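Local coordinates for protein disulphide isomerase (Xylella fastidiosa, PDB 3FK8) that probably acts as a thiol-disulphide isomerase or oxidoreductase of the thioredoxin family, at residues N39-C44 and G91-V96; R27-T32 and V98-K103. One frame throughout, in Å; residues are numbered along the deposited sequence.

Contact 1. Residues N39-C44 and G91-V96. With FMT (formic acid), chain B.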
ATOM      1  N   ASN A  39      -8.780   0.771   8.896  1.00 11.24           N
ATOM      2  CA  ASN A  39      -9.082  -0.413   9.689  1.00 12.79           C
ATOM      3  C   ASN A  39     -10.518  -0.886   9.594  1.00 13.58           C
ATOM      4  O   ASN A  39     -10.766  -2.072   9.805  1.00 16.17           O
ATOM      5  CB  ASN A  39      -8.697  -0.157  11.155  1.00 14.04           C
ATOM      6  CG  ASN A  39      -7.204  -0.043  11.340  1.00 14.43           C
ATOM      7  OD1 ASN A  39      -6.430  -0.758  10.718  1.00 14.54           O
ATOM      8  ND2 ASN A  39      -6.784   0.894  12.167  1.00 17.27           N
ATOM      9  N   TRP A  40     -11.443   0.009   9.270  1.00 13.29           N
ATOM     10  CA  TRP A  40     -12.854  -0.375   9.137  1.00 14.23           C
ATOM     11  C   TRP A  40     -13.114  -1.174   7.888  1.00 13.91           C
ATOM     12  O   TRP A  40     -14.173  -1.784   7.784  1.00 15.68           O
ATOM     13  CB  TRP A  40     -13.779   0.860   9.175  1.00 15.52           C
ATOM     14  CG  TRP A  40     -13.538   1.803   8.073  1.00 14.63           C
ATOM     15  CD1 TRP A  40     -12.761   2.964   8.129  1.00 18.42           C
ATOM     16  CD2 TRP A  40     -14.042   1.729   6.719  1.00 16.06           C
ATOM     17  NE1 TRP A  40     -12.767   3.574   6.894  1.00 17.36           N
ATOM     18  CE2 TRP A  40     -13.514   2.843   6.003  1.00 16.34           C
ATOM     19  CE3 TRP A  40     -14.871   0.829   6.033  1.00 18.43           C
ATOM     20  CZ2 TRP A  40     -13.821   3.082   4.652  1.00 19.42           C
ATOM     21  CZ3 TRP A  40     -15.174   1.068   4.712  1.00 20.07           C
ATOM     22  CH2 TRP A  40     -14.648   2.184   4.022  1.00 20.10           C
ATOM     23  N   CYS A  41     -12.203  -1.129   6.910  1.00 11.65           N
ATOM     24  CA  CYS A  41     -12.481  -1.711   5.617  1.00 12.35           C
ATOM     25  C   CYS A  41     -12.054  -3.170   5.530  1.00 11.24           C
ATOM     26  O   CYS A  41     -10.878  -3.513   5.708  1.00 12.44           O
ATOM     27  CB  CYS A  41     -11.755  -0.907   4.591  1.00 13.21           C
ATOM     28  SG  CYS A  41     -11.913  -1.677   2.908  1.00 17.83           S
ATOM     29  N   THR A  42     -13.044  -4.032   5.332  1.00 12.39           N
ATOM     30  CA  THR A  42     -12.776  -5.458   5.363  0.50 12.26           C
ATOM     31  C   THR A  42     -11.844  -5.861   4.215  1.00 10.92           C
ATOM     32  O   THR A  42     -11.057  -6.783   4.375  1.00 12.08           O
ATOM     33  CB  THR A  42     -14.093  -6.292   5.441  0.50 12.84           C
ATOM     34  OG1 THR A  42     -14.899  -6.088   4.261  0.50 14.99           O
ATOM     35  CG2 THR A  42     -14.853  -5.854   6.657  0.50 15.01           C
ATOM     36  N   ASP A  43     -11.915  -5.186   3.044  1.00 10.02           N
ATOM     37  CA  ASP A  43     -10.961  -5.482   1.991  1.00  9.87           C
ATOM     38  C   ASP A  43      -9.548  -5.095   2.342  1.00 10.09           C
ATOM     39  O   ASP A  43      -8.581  -5.802   2.037  1.00 10.79           O
ATOM     40  CB  ASP A  43     -11.419  -4.814   0.705  1.00 10.60           C
ATOM     41  CG  ASP A  43     -12.769  -5.333   0.287  1.00 10.78           C
ATOM     42  OD1 ASP A  43     -12.839  -6.490  -0.233  1.00 11.22           O
ATOM     43  OD2 ASP A  43     -13.774  -4.647   0.515  1.00 12.82           O
ATOM     44  N   CYS A  44      -9.393  -3.983   3.076  1.00 10.31           N
ATOM     45  CA  CYS A  44      -8.062  -3.593   3.542  1.00 10.08           C
ATOM     46  C   CYS A  44      -7.503  -4.583   4.557  1.00  9.76           C
ATOM     47  O   CYS A  44      -6.307  -4.913   4.519  1.00 11.60           O
ATOM     48  CB  CYS A  44      -8.122  -2.243   4.213  1.00 10.67           C
ATOM     49  SG  CYS A  44      -8.554  -0.861   3.102  1.00 13.03           S
ATOM     50  N   GLY A  91     -11.494   3.585  -4.895  1.00 18.96           N
ATOM     51  CA  GLY A  91     -11.750   2.611  -3.828  1.00 17.06           C
ATOM     52  C   GLY A  91     -10.496   2.283  -3.009  1.00 14.48           C
ATOM     53  O   GLY A  91      -9.378   2.492  -3.486  1.00 16.24           O
ATOM     54  N   ILE A  92     -10.707   1.721  -1.821  1.00 12.62           N
ATOM     55  CA  ILE A  92      -9.643   1.185  -0.977  1.00 11.24           C
ATOM     56  C   ILE A  92      -9.829  -0.314  -0.756  1.00 10.58           C
ATOM     57  O   ILE A  92     -10.941  -0.831  -0.830  1.00 12.00           O
ATOM     58  CB  ILE A  92      -9.506   1.954   0.393  1.00 10.35           C
ATOM     59  CG1 ILE A  92     -10.842   1.923   1.139  1.00 11.77           C
ATOM     60  CG2 ILE A  92      -8.960   3.376   0.174  1.00 12.75           C
ATOM     61  CD1 ILE A  92     -10.678   2.385   2.587  1.00 14.82           C
ATOM     62  N   PRO A  93      -8.730  -1.040  -0.501  1.00  9.60           N
ATOM     63  CA  PRO A  93      -7.346  -0.549  -0.469  1.00  9.97           C
ATOM     64  C   PRO A  93      -6.872  -0.157  -1.828  1.00  9.34           C
ATOM     65  O   PRO A  93      -7.353  -0.662  -2.833  1.00 10.98           O
ATOM     66  CB  PRO A  93      -6.561  -1.762   0.074  1.00 10.18           C
ATOM     67  CG  PRO A  93      -7.400  -2.942  -0.373  1.00 10.79           C
ATOM     68  CD  PRO A  93      -8.822  -2.487  -0.251  1.00 10.52           C
ATOM     69  N   ALA A  94      -5.935   0.772  -1.876  1.00  9.67           N
ATOM     70  CA  ALA A  94      -5.326   1.272  -3.118  1.00  9.85           C
ATOM     71  C   ALA A  94      -3.843   1.371  -2.931  1.00  9.60           C
ATOM     72  O   ALA A  94      -3.369   1.557  -1.821  1.00 10.71           O
ATOM     73  CB  ALA A  94      -5.910   2.612  -3.496  1.00 11.49           C
ATOM     74  N   VAL A  95      -3.087   1.224  -4.010  1.00  8.94           N
ATOM     75  CA  VAL A  95      -1.639   1.277  -3.890  1.00  9.57           C
ATOM     76  C   VAL A  95      -1.023   2.260  -4.886  1.00  9.81           C
ATOM     77  O   VAL A  95      -1.594   2.521  -5.957  1.00 10.73           O
ATOM     78  CB  VAL A  95      -0.924  -0.109  -3.911  1.00 12.02           C
ATOM     79  CG1 VAL A  95      -1.472  -1.125  -2.789  1.00 12.83           C
ATOM     80  CG2 VAL A  95      -1.129  -0.725  -5.177  1.00 15.19           C
ATOM     81  N   VAL A  96       0.122   2.791  -4.484  1.00  9.14           N
ATOM     82  CA  VAL A  96       0.998   3.571  -5.362  1.00  9.88           C
ATOM     83  C   VAL A  96       2.369   2.914  -5.293  1.00 10.37           C
ATOM     84  O   VAL A  96       2.851   2.616  -4.213  1.00 11.58           O
ATOM     85  CB  VAL A  96       1.100   5.059  -4.916  1.00  9.46           C
ATOM     86  CG1 VAL A  96       2.025   5.864  -5.831  1.00 12.46           C
ATOM     87  CG2 VAL A  96      -0.251   5.673  -4.854  1.00 11.58           C
TER
HETATM   88  C   FMT B   1     -16.012  -2.453   4.225  1.00 31.31           C
HETATM   89  O1  FMT B   1     -15.997  -2.979   5.353  1.00 29.21           O
HETATM   90  O2  FMT B   1     -15.227  -2.690   3.291  1.00 32.46           O

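Contact 2. Residues R27-T32 and V98-K103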
ATOM      1  N   ARG A  27      18.144   4.704  -1.067  1.00 23.69           N
ATOM      2  CA  ARG A  27      19.347   4.080  -0.505  0.50 24.38           C
ATOM      3  C   ARG A  27      19.546   2.651  -1.002  1.00 24.70           C
ATOM      4  O   ARG A  27      20.667   2.253  -1.376  1.00 26.14           O
ATOM      5  CB  ARG A  27      19.237   4.075   1.017  0.50 25.31           C
ATOM      6  CG  ARG A  27      20.457   3.553   1.740  0.50 26.42           C
ATOM      7  CD  ARG A  27      20.171   3.406   3.225  0.50 29.04           C
ATOM      8  NE  ARG A  27      19.338   2.246   3.538  0.50 30.27           N
ATOM      9  CZ  ARG A  27      18.277   2.281   4.345  0.50 30.70           C
ATOM     10  NH1 ARG A  27      17.925   3.424   4.939  0.50 29.91           N
ATOM     11  NH2 ARG A  27      17.575   1.172   4.577  0.50 30.93           N
ATOM     12  N   THR A  28      18.472   1.869  -1.003  1.00 23.29           N
ATOM     13  CA  THR A  28      18.524   0.443  -1.369  1.00 22.08           C
ATOM     14  C   THR A  28      18.258   0.183  -2.857  1.00 20.95           C
ATOM     15  O   THR A  28      18.330  -0.968  -3.319  1.00 22.39           O
ATOM     16  CB  THR A  28      17.529  -0.389  -0.517  1.00 22.39           C
ATOM     17  OG1 THR A  28      16.188   0.026  -0.815  1.00 21.99           O
ATOM     18  CG2 THR A  28      17.808  -0.229   0.973  1.00 22.59           C
ATOM     19  N   HIS A  29      17.930   1.242  -3.603  1.00 20.59           N
ATOM     20  CA  HIS A  29      17.532   1.145  -5.022  1.00 20.64           C
ATOM     21  C   HIS A  29      16.322   0.216  -5.192  1.00 19.98           C
ATOM     22  O   HIS A  29      16.317  -0.701  -6.011  1.00 20.97           O
ATOM     23  CB  HIS A  29      18.686   0.691  -5.929  1.00 23.14           C
ATOM     24  CG  HIS A  29      18.478   1.033  -7.374  1.00 24.86           C
ATOM     25  ND1 HIS A  29      18.143   2.301  -7.805  1.00 32.02           N
ATOM     26  CD2 HIS A  29      18.571   0.274  -8.497  1.00 30.64           C
ATOM     27  CE1 HIS A  29      18.023   2.306  -9.123  1.00 31.50           C
ATOM     28  NE2 HIS A  29      18.266   1.083  -9.566  1.00 31.90           N
ATOM     29  N   LYS A  30      15.324   0.441  -4.347  1.00 18.45           N
ATOM     30  CA  LYS A  30      14.068  -0.291  -4.424  0.50 17.43           C
ATOM     31  C   LYS A  30      12.903   0.667  -4.559  1.00 16.62           C
ATOM     32  O   LYS A  30      12.953   1.795  -4.068  1.00 17.15           O
ATOM     33  CB  LYS A  30      13.831  -1.125  -3.173  0.50 17.61           C
ATOM     34  CG  LYS A  30      14.750  -2.330  -3.042  0.50 16.88           C
ATOM     35  CD  LYS A  30      14.786  -2.764  -1.618  0.50 17.68           C
ATOM     36  CE  LYS A  30      13.602  -3.597  -1.259  0.50 17.74           C
ATOM     37  NZ  LYS A  30      13.910  -4.397  -0.048  0.50 20.47           N
ATOM     38  N   PRO A  31      11.862   0.235  -5.262  1.00 15.57           N
ATOM     39  CA  PRO A  31      10.613   1.015  -5.246  1.00 15.31           C
ATOM     40  C   PRO A  31       9.946   0.983  -3.863  1.00 15.60           C
ATOM     41  O   PRO A  31      10.188   0.059  -3.045  1.00 15.59           O
ATOM     42  CB  PRO A  31       9.753   0.276  -6.274  1.00 17.02           C
ATOM     43  CG  PRO A  31      10.248  -1.118  -6.281  1.00 18.59           C
ATOM     44  CD  PRO A  31      11.718  -1.042  -5.991  1.00 16.85           C
ATOM     45  N   THR A  32       9.121   1.985  -3.602  1.00 14.79           N
ATOM     46  CA  THR A  32       8.325   2.054  -2.386  1.00 15.42           C
ATOM     47  C   THR A  32       6.861   1.789  -2.717  1.00 13.53           C
ATOM     48  O   THR A  32       6.335   2.296  -3.708  1.00 13.80           O
ATOM     49  CB  THR A  32       8.467   3.424  -1.750  1.00 16.24           C
ATOM     50  OG1 THR A  32       9.837   3.628  -1.419  1.00 19.54           O
ATOM     51  CG2 THR A  32       7.593   3.576  -0.483  1.00 18.03           C
ATOM     52  N   VAL A  98       6.162   3.871  -6.048  1.00 12.41           N
ATOM     53  CA  VAL A  98       7.030   5.003  -6.349  1.00 13.02           C
ATOM     54  C   VAL A  98       8.414   4.417  -6.628  1.00 14.99           C
ATOM     55  O   VAL A  98       8.944   3.637  -5.816  1.00 17.14           O
ATOM     56  CB  VAL A  98       7.086   5.972  -5.132  1.00 13.09           C
ATOM     57  CG1 VAL A  98       7.883   7.259  -5.434  1.00 15.72           C
ATOM     58  CG2 VAL A  98       5.641   6.310  -4.699  1.00 14.01           C
ATOM     59  N   ASN A  99       9.037   4.821  -7.723  1.00 16.32           N
ATOM     60  CA  ASN A  99      10.376   4.326  -8.049  1.00 18.58           C
ATOM     61  C   ASN A  99      11.387   4.897  -7.093  1.00 19.06           C
ATOM     62  O   ASN A  99      11.121   5.806  -6.309  1.00 19.08           O
ATOM     63  CB  ASN A  99      10.759   4.702  -9.481  1.00 19.71           C
ATOM     64  CG  ASN A  99      10.030   3.882 -10.496  1.00 25.56           C
ATOM     65  OD1 ASN A  99       9.685   2.708 -10.265  1.00 29.27           O
ATOM     66  ND2 ASN A  99       9.773   4.488 -11.632  1.00 30.79           N
ATOM     67  N   SER A 100      12.592   4.326  -7.187  1.00 19.31           N
ATOM     68  CA  SER A 100      13.666   4.661  -6.264  1.00 21.89           C
ATOM     69  C   SER A 100      14.099   6.120  -6.383  1.00 22.30           C
ATOM     70  O   SER A 100      14.729   6.648  -5.485  1.00 25.30           O
ATOM     71  CB  SER A 100      14.853   3.700  -6.464  1.00 22.59           C
ATOM     72  OG  SER A 100      15.301   3.721  -7.822  1.00 24.75           O
ATOM     73  N   ASP A 101      13.751   6.774  -7.497  1.00 23.47           N
ATOM     74  CA  ASP A 101      13.996   8.200  -7.663  1.00 23.65           C
ATOM     75  C   ASP A 101      12.907   9.123  -7.110  1.00 23.12           C
ATOM     76  O   ASP A 101      12.962  10.343  -7.249  1.00 26.16           O
ATOM     77  CB  ASP A 101      14.245   8.521  -9.152  1.00 24.82           C
ATOM     78  CG  ASP A 101      12.967   8.459 -10.015  1.00 25.93           C
ATOM     79  OD1 ASP A 101      11.916   7.890  -9.587  1.00 25.16           O
ATOM     80  OD2 ASP A 101      13.011   8.988 -11.173  1.00 29.81           O
ATOM     81  N   GLY A 102      11.887   8.548  -6.479  1.00 19.65           N
ATOM     82  CA  GLY A 102      10.864   9.399  -5.877  1.00 19.54           C
ATOM     83  C   GLY A 102       9.676   9.724  -6.779  1.00 17.08           C
ATOM     84  O   GLY A 102       8.757  10.415  -6.336  1.00 16.19           O
ATOM     85  N   LYS A 103       9.680   9.198  -7.998  1.00 16.99           N
ATOM     86  CA  LYS A 103       8.601   9.477  -8.927  1.00 14.75           C
ATOM     87  C   LYS A 103       7.655   8.311  -9.030  1.00 13.49           C
ATOM     88  O   LYS A 103       8.086   7.140  -9.121  1.00 14.89           O
ATOM     89  CB  LYS A 103       9.195   9.826 -10.320  1.00 15.91           C
ATOM     90  CG  LYS A 103      10.131  11.075 -10.335  1.00 18.16           C
ATOM     91  CD  LYS A 103       9.387  12.372  -9.911  1.00 16.81           C
ATOM     92  CE  LYS A 103      10.310  13.571 -10.068  1.00 18.54           C
ATOM     93  NZ  LYS A 103       9.712  14.927  -9.843  1.00 21.76           N
TER
HETATM   94  O   HOH W   1      11.495   4.145  -3.622  1.00 18.88           O

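Contact 1. Residues N39-C44 and G91-V96
Cys44 and Pro93 meet thiol against ring: SG of Cys44 packs 3.7 Å from Pro93 CB and 3.6 Å from Pro93 N. With chi1 at -66°, SG stands anti to the carbonyl carbon of Cys44, beside its backbone N. Pro93 CD, at the other side of the ring, lies 3.6 Å from Asp43 CB. Ile92 approaches the thiols with its terminal methyl: CD1 lies 3.9 Å from Cys44 SG and also touches Cys41 CB. The same methyl, Ile92 CD1, reaches the Trp40 indole at CZ2 (3.8 Å), the two side chains crossing at about a right angle. This matches the thioredoxin-type active site, as in its relatives, a Cys-x-x-Cys pair at the start of a helix facing a cis-proline, here Pro93, whose preceding peptide bond is cis. Cys41 occupies the N-cap of helix 42-51; its SG, anti to the backbone N (chi1 174°), accepts a 3.4 Å hydrogen bond from Cys44 N. A formic acid molecule, probably from the crystallisation liquor, sits near the plane of the indole at its edge, and Thr42 N donates to its O1 (3.1 Å). Asp43 OD1 forms a salt bridge with Arg117, while Trp40 NE1 donates to Gly72 O.

Contact 2. Residues R27-T32 and V98-K103
Thr32 and Val98 form an antiparallel hydrogen-bonded pair, joined by two backbone bonds: Thr32 N donates to Val98 O and Val98 N to Thr32 O, each over 2.8 Å. Their side chains project from the same face of the sheet, with Thr32 CB 4.5 Å from Val98 CB. Just beyond the pair the chains come closer still, Pro31 CA being 4.3 Å from Asn99 CA, and Pro31 brings its CB to 3.5 Å from Val98 O. Ser100 then reaches across to the chain leading out of the helix, setting its CB 3.6 Å from Lys30 O. With chi1 at 56°, OG of Ser100 lies between the backbone N and the carbonyl carbon and comes within 3.2 Å of His29 ND1, obliquely to the imidazole. A water lies between the two chains: its O is 2.8 Å from Lys30 O, where it can donate, is hydrogen-bonded to Thr32 OG1, and has Asn99 O as a weaker, competing acceptor.

Local motifs flank these groups on both chains. His29, at positive phi, is the C-prime residue of a Schellman motif that ends helix 14-28, turning the chain toward Thr32. On the other segment, Asn99 to Gly102 make a type I turn, while Asp101 OD1 accepts from Lys103 N in an Asx turn, met from 54° above the carboxylate plane. Lys30 NZ is hydrogen-bonded to Ala61 O. The contact thus lies at the end of the central strands 32-37 and 94-98: Thr32 and Val98 rest on Leu22 of helix 14-28, and the Pro31 backbone bonds to Glu65 of strand 65-70.

How the contacts relate
The chain gives a worked example of nested closure: it leaves helix 14-28 through residues 27-32 and enters strand 32-37, which carries it to the Cys-x-x-Cys segment 39-44. Helices 42-51 and 54-63, strand 65-70 and helix 78-83 follow before residues 91-96 return to the start of helix 42-51, closing contact 1. Strand 94-98 then runs antiparallel back beside strand 32-37, and residues 98-103 close contact 2, the outer loop within which contact 1 is nested. The two centres lie about 23 Å apart, on opposite sides of the chain's centre. One contact joins the probable active-site helix to the cis-proline loop; the other joins the helix-to-strand connection to the final hairpin's turn.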